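Long-range contact in vacuolar protein sorting-associated protein VTA1 (Saccharomyces cerevisiae, PDB 2RKK), which acts in the multivesicular body sorting pathway at the endosome, probably through MIT-type modules in this N-terminal domain that bind ESCRT-III subunits: residues M94-K105 against S121-I132. Numbering follows the deposited sequence.
Sequences MLNFTMSLYNEK and SLWCCIDLFSCI
Segments 94-105 and 121-132, parts of helices 87-110 and 116-135, run roughly antiparallel, 149° between their directions, with axes 9.9 Å apart at closest approach. Thr98 meets Leu128 at the middle of the interface, its side chain a knob in the hole formed by Cys125, Leu128, Phe129 and Ile132. Its methyl CG2 lies over one face of the Phe129 ring, 3.7 Å from the centroid, while OG1 turns back along its own helix to donate to Met94 O at 3.1 Å. That bond satisfies the buried hydroxyl within its own helix; the Thr98 amide reaches the same oxygen from the opposite face of the carbonyl plane. Phe129, with CG beside its backbone N (chi1 -78°), swings its ring across to the other helix and presents an edge to the face of Tyr102, planes at 76°. Met99 reaches another part of that rim, CE 3.5 Å from Phe129 CE2, with SD also at the edge in a Met-aromatic contact. A leucine in place of Phe129 would probably leave Tyr102 without its edge-on partner and the Thr98 methyl without a ring to rest on. Toward one end Ile132 meets Met94 CG with CG1 and Leu95 CD1 with CD1; further along, Leu101 packs on Cys125 SG and Leu128 CD1. Ile152 of helix 142-163 also touches Phe129, placing this antiparallel helix pair inside the all-helical Vta1-like domain.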
loop_
_atom_site.group_PDB
_atom_site.type_symbol
_atom_site.label_atom_id
_atom_site.label_comp_id
_atom_site.label_asym_id
_atom_site.label_seq_id
_atom_site.Cartn_x
_atom_site.Cartn_y
_atom_site.Cartn_z
ATOM N N MET A 94 -2.150 6.857 -4.087
ATOM C CA MET A 94 -3.167 7.101 -3.087
ATOM C C MET A 94 -4.558 6.928 -3.671
ATOM O O MET A 94 -5.444 6.345 -3.043
ATOM C CB MET A 94 -3.029 8.515 -2.531
ATOM C CG MET A 94 -3.803 8.728 -1.243
ATOM S SD MET A 94 -2.787 8.473 0.214
ATOM C CE MET A 94 -1.858 6.947 -0.215
ATOM N N LEU A 95 -4.754 7.441 -4.879
ATOM C CA LEU A 95 -6.058 7.358 -5.538
ATOM C C LEU A 95 -6.476 5.931 -5.867
ATOM O O LEU A 95 -7.632 5.559 -5.671
ATOM C CB LEU A 95 -6.037 8.201 -6.809
ATOM C CG LEU A 95 -7.380 8.744 -7.273
ATOM C CD1 LEU A 95 -8.255 9.108 -6.076
ATOM C CD2 LEU A 95 -7.139 9.973 -8.144
ATOM N N ASN A 96 -5.534 5.142 -6.377
ATOM C CA ASN A 96 -5.803 3.750 -6.732
ATOM C C ASN A 96 -6.173 2.928 -5.508
ATOM O O ASN A 96 -7.065 2.076 -5.567
ATOM C CB ASN A 96 -4.587 3.136 -7.424
ATOM C CG ASN A 96 -4.551 3.441 -8.916
ATOM O OD1 ASN A 96 -5.370 2.938 -9.685
ATOM N ND2 ASN A 96 -3.601 4.277 -9.328
ATOM N N PHE A 97 -5.483 3.171 -4.400
ATOM C CA PHE A 97 -5.789 2.449 -3.178
ATOM C C PHE A 97 -7.175 2.841 -2.656
ATOM O O PHE A 97 -8.027 1.972 -2.421
ATOM C CB PHE A 97 -4.757 2.737 -2.095
ATOM C CG PHE A 97 -5.166 2.232 -0.740
ATOM C CD1 PHE A 97 -4.792 0.958 -0.312
ATOM C CD2 PHE A 97 -5.978 3.009 0.083
ATOM C CE1 PHE A 97 -5.225 0.460 0.913
ATOM C CE2 PHE A 97 -6.419 2.527 1.307
ATOM C CZ PHE A 97 -6.037 1.245 1.725
ATOM N N THR A 98 -7.391 4.145 -2.454
ATOM C CA THR A 98 -8.679 4.657 -1.949
ATOM C C THR A 98 -9.860 4.227 -2.810
ATOM O O THR A 98 -10.944 3.920 -2.307
ATOM C CB THR A 98 -8.715 6.204 -1.884
ATOM O OG1 THR A 98 -7.708 6.671 -0.982
ATOM C CG2 THR A 98 -10.096 6.688 -1.384
ATOM N N MET A 99 -9.638 4.214 -4.115
ATOM C CA MET A 99 -10.683 3.849 -5.050
ATOM C C MET A 99 -11.036 2.364 -4.906
ATOM O O MET A 99 -12.208 2.010 -4.852
ATOM C CB MET A 99 -10.224 4.195 -6.469
ATOM C CG MET A 99 -11.342 4.492 -7.450
ATOM S SD MET A 99 -12.530 5.784 -6.897
ATOM C CE MET A 99 -11.496 7.241 -6.971
ATOM N N SER A 100 -10.041 1.492 -4.797
ATOM C CA SER A 100 -10.353 0.075 -4.664
ATOM C C SER A 100 -11.173 -0.171 -3.400
ATOM O O SER A 100 -12.081 -1.010 -3.373
ATOM C CB SER A 100 -9.061 -0.742 -4.662
ATOM O OG SER A 100 -8.409 -0.631 -5.926
ATOM N N LEU A 101 -10.862 0.577 -2.352
ATOM C CA LEU A 101 -11.602 0.457 -1.103
ATOM C C LEU A 101 -13.036 0.997 -1.294
ATOM O O LEU A 101 -14.022 0.329 -0.959
ATOM C CB LEU A 101 -10.880 1.243 -0.006
ATOM C CG LEU A 101 -11.701 1.649 1.203
ATOM C CD1 LEU A 101 -12.357 0.447 1.826
ATOM C CD2 LEU A 101 -10.803 2.355 2.169
ATOM N N TYR A 102 -13.131 2.210 -1.839
ATOM C CA TYR A 102 -14.416 2.850 -2.091
ATOM C C TYR A 102 -15.345 1.916 -2.897
ATOM O O TYR A 102 -16.449 1.583 -2.462
ATOM C CB TYR A 102 -14.210 4.172 -2.854
ATOM C CG TYR A 102 -15.493 4.891 -3.221
ATOM C CD1 TYR A 102 -16.304 5.454 -2.234
ATOM C CD2 TYR A 102 -15.916 4.966 -4.547
ATOM C CE1 TYR A 102 -17.511 6.073 -2.550
ATOM C CE2 TYR A 102 -17.120 5.581 -4.884
ATOM C CZ TYR A 102 -17.915 6.131 -3.876
ATOM O OH TYR A 102 -19.127 6.708 -4.198
ATOM N N ASN A 103 -14.884 1.497 -4.071
ATOM C CA ASN A 103 -15.659 0.615 -4.930
ATOM C C ASN A 103 -16.088 -0.677 -4.288
ATOM O O ASN A 103 -17.164 -1.201 -4.594
ATOM C CB ASN A 103 -14.898 0.286 -6.202
ATOM C CG ASN A 103 -14.872 1.451 -7.168
ATOM O OD1 ASN A 103 -15.859 2.186 -7.298
ATOM N ND2 ASN A 103 -13.753 1.625 -7.859
ATOM N N GLU A 104 -15.240 -1.216 -3.422
ATOM C CA GLU A 104 -15.577 -2.452 -2.737
ATOM C C GLU A 104 -16.724 -2.164 -1.761
ATOM O O GLU A 104 -17.651 -2.965 -1.625
ATOM C CB GLU A 104 -14.346 -3.002 -2.000
ATOM C CG GLU A 104 -14.595 -4.315 -1.257
ATOM C CD GLU A 104 -14.602 -4.140 0.264
ATOM O OE1 GLU A 104 -13.519 -3.867 0.843
ATOM O OE2 GLU A 104 -15.695 -4.263 0.881
ATOM N N LYS A 105 -16.677 -0.998 -1.117
ATOM C CA LYS A 105 -17.700 -0.607 -0.147
ATOM C C LYS A 105 -19.045 -0.208 -0.742
ATOM O O LYS A 105 -20.060 -0.217 -0.042
ATOM C CB LYS A 105 -17.180 0.533 0.721
ATOM C CG LYS A 105 -15.958 0.158 1.508
ATOM C CD LYS A 105 -16.287 -0.966 2.461
ATOM C CE LYS A 105 -15.043 -1.502 3.130
ATOM N NZ LYS A 105 -15.373 -2.678 3.968
ATOM N N SER A 121 -15.808 2.346 7.655
ATOM C CA SER A 121 -15.259 2.219 6.306
ATOM C C SER A 121 -15.604 3.442 5.431
ATOM O O SER A 121 -14.743 3.963 4.721
ATOM C CB SER A 121 -15.794 0.946 5.615
ATOM O OG SER A 121 -15.122 -0.221 6.033
ATOM N N LEU A 122 -16.860 3.889 5.475
ATOM C CA LEU A 122 -17.283 5.032 4.669
ATOM C C LEU A 122 -16.646 6.350 5.118
ATOM O O LEU A 122 -16.401 7.240 4.300
ATOM C CB LEU A 122 -18.821 5.154 4.646
ATOM C CG LEU A 122 -19.578 4.028 3.910
ATOM C CD1 LEU A 122 -21.086 4.227 3.999
ATOM C CD2 LEU A 122 -19.135 3.980 2.464
ATOM N N TRP A 123 -16.371 6.486 6.410
ATOM C CA TRP A 123 -15.730 7.702 6.889
ATOM C C TRP A 123 -14.276 7.687 6.466
ATOM O O TRP A 123 -13.696 8.726 6.170
ATOM C CB TRP A 123 -15.833 7.802 8.403
ATOM C CG TRP A 123 -17.021 8.565 8.792
ATOM C CD1 TRP A 123 -18.196 8.077 9.306
ATOM C CD2 TRP A 123 -17.187 9.973 8.669
ATOM N NE1 TRP A 123 -19.084 9.105 9.511
ATOM C CE2 TRP A 123 -18.490 10.284 9.130
ATOM C CE3 TRP A 123 -16.359 11.013 8.212
ATOM C CZ2 TRP A 123 -18.987 11.587 9.151
ATOM C CZ3 TRP A 123 -16.853 12.314 8.232
ATOM C CH2 TRP A 123 -18.159 12.589 8.701
ATOM N N CYS A 124 -13.692 6.496 6.436
ATOM C CA CYS A 124 -12.307 6.350 6.033
ATOM C C CYS A 124 -12.162 6.815 4.577
ATOM O O CYS A 124 -11.199 7.506 4.226
ATOM C CB CYS A 124 -11.885 4.888 6.187
ATOM S SG CYS A 124 -10.181 4.531 5.775
ATOM N N CYS A 125 -13.135 6.433 3.748
ATOM C CA CYS A 125 -13.196 6.791 2.329
ATOM C C CYS A 125 -13.309 8.308 2.186
ATOM O O CYS A 125 -12.631 8.928 1.360
ATOM C CB CYS A 125 -14.410 6.129 1.676
ATOM S SG CYS A 125 -14.219 4.351 1.376
ATOM N N ILE A 126 -14.183 8.896 2.994
ATOM C CA ILE A 126 -14.371 10.332 2.994
ATOM C C ILE A 126 -13.034 11.016 3.363
ATOM O O ILE A 126 -12.641 11.982 2.719
ATOM C CB ILE A 126 -15.527 10.728 3.987
ATOM C CG1 ILE A 126 -16.857 10.218 3.416
ATOM C CG2 ILE A 126 -15.599 12.241 4.192
ATOM C CD1 ILE A 126 -18.066 10.438 4.311
ATOM N N ASP A 127 -12.319 10.505 4.366
ATOM C CA ASP A 127 -11.041 11.103 4.748
ATOM C C ASP A 127 -9.939 10.874 3.705
ATOM O O ASP A 127 -9.104 11.748 3.477
ATOM C CB ASP A 127 -10.567 10.581 6.109
ATOM C CG ASP A 127 -11.469 11.025 7.275
ATOM O OD1 ASP A 127 -11.923 12.189 7.287
ATOM O OD2 ASP A 127 -11.708 10.206 8.186
ATOM N N LEU A 128 -9.911 9.698 3.089
ATOM C CA LEU A 128 -8.911 9.416 2.063
ATOM C C LEU A 128 -9.160 10.368 0.902
ATOM O O LEU A 128 -8.249 11.060 0.444
ATOM C CB LEU A 128 -9.014 7.967 1.566
ATOM C CG LEU A 128 -8.636 6.913 2.600
ATOM C CD1 LEU A 128 -9.022 5.535 2.086
ATOM C CD2 LEU A 128 -7.142 6.988 2.881
ATOM N N PHE A 129 -10.398 10.389 0.417
ATOM C CA PHE A 129 -10.748 11.288 -0.674
ATOM C C PHE A 129 -10.385 12.736 -0.320
ATOM O O PHE A 129 -9.737 13.430 -1.102
ATOM C CB PHE A 129 -12.242 11.178 -1.011
ATOM C CG PHE A 129 -12.587 9.960 -1.830
ATOM C CD1 PHE A 129 -13.652 9.132 -1.476
ATOM C CD2 PHE A 129 -11.832 9.628 -2.959
ATOM C CE1 PHE A 129 -13.951 7.988 -2.236
ATOM C CE2 PHE A 129 -12.123 8.491 -3.722
ATOM C CZ PHE A 129 -13.186 7.669 -3.360
ATOM N N SER A 130 -10.785 13.177 0.870
ATOM C CA SER A 130 -10.498 14.537 1.329
ATOM C C SER A 130 -9.008 14.831 1.354
ATOM O O SER A 130 -8.562 15.941 1.027
ATOM C CB SER A 130 -11.055 14.749 2.727
ATOM O OG SER A 130 -12.451 14.569 2.728
ATOM N N CYS A 131 -8.248 13.828 1.773
ATOM C CA CYS A 131 -6.808 13.928 1.858
ATOM C C CYS A 131 -6.269 14.179 0.459
ATOM O O CYS A 131 -5.565 15.158 0.233
ATOM C CB CYS A 131 -6.250 12.630 2.452
ATOM S SG CYS A 131 -4.477 12.405 2.291
ATOM N N ILE A 132 -6.627 13.307 -0.482
ATOM C CA ILE A 132 -6.190 13.445 -1.867
ATOM C C ILE A 132 -6.498 14.841 -2.451
ATOM O O ILE A 132 -5.641 15.455 -3.082
ATOM C CB ILE A 132 -6.836 12.349 -2.746
ATOM C CG1 ILE A 132 -6.299 10.984 -2.317
ATOM C CG2 ILE A 132 -6.553 12.627 -4.221
ATOM C CD1 ILE A 132 -7.221 9.824 -2.614
#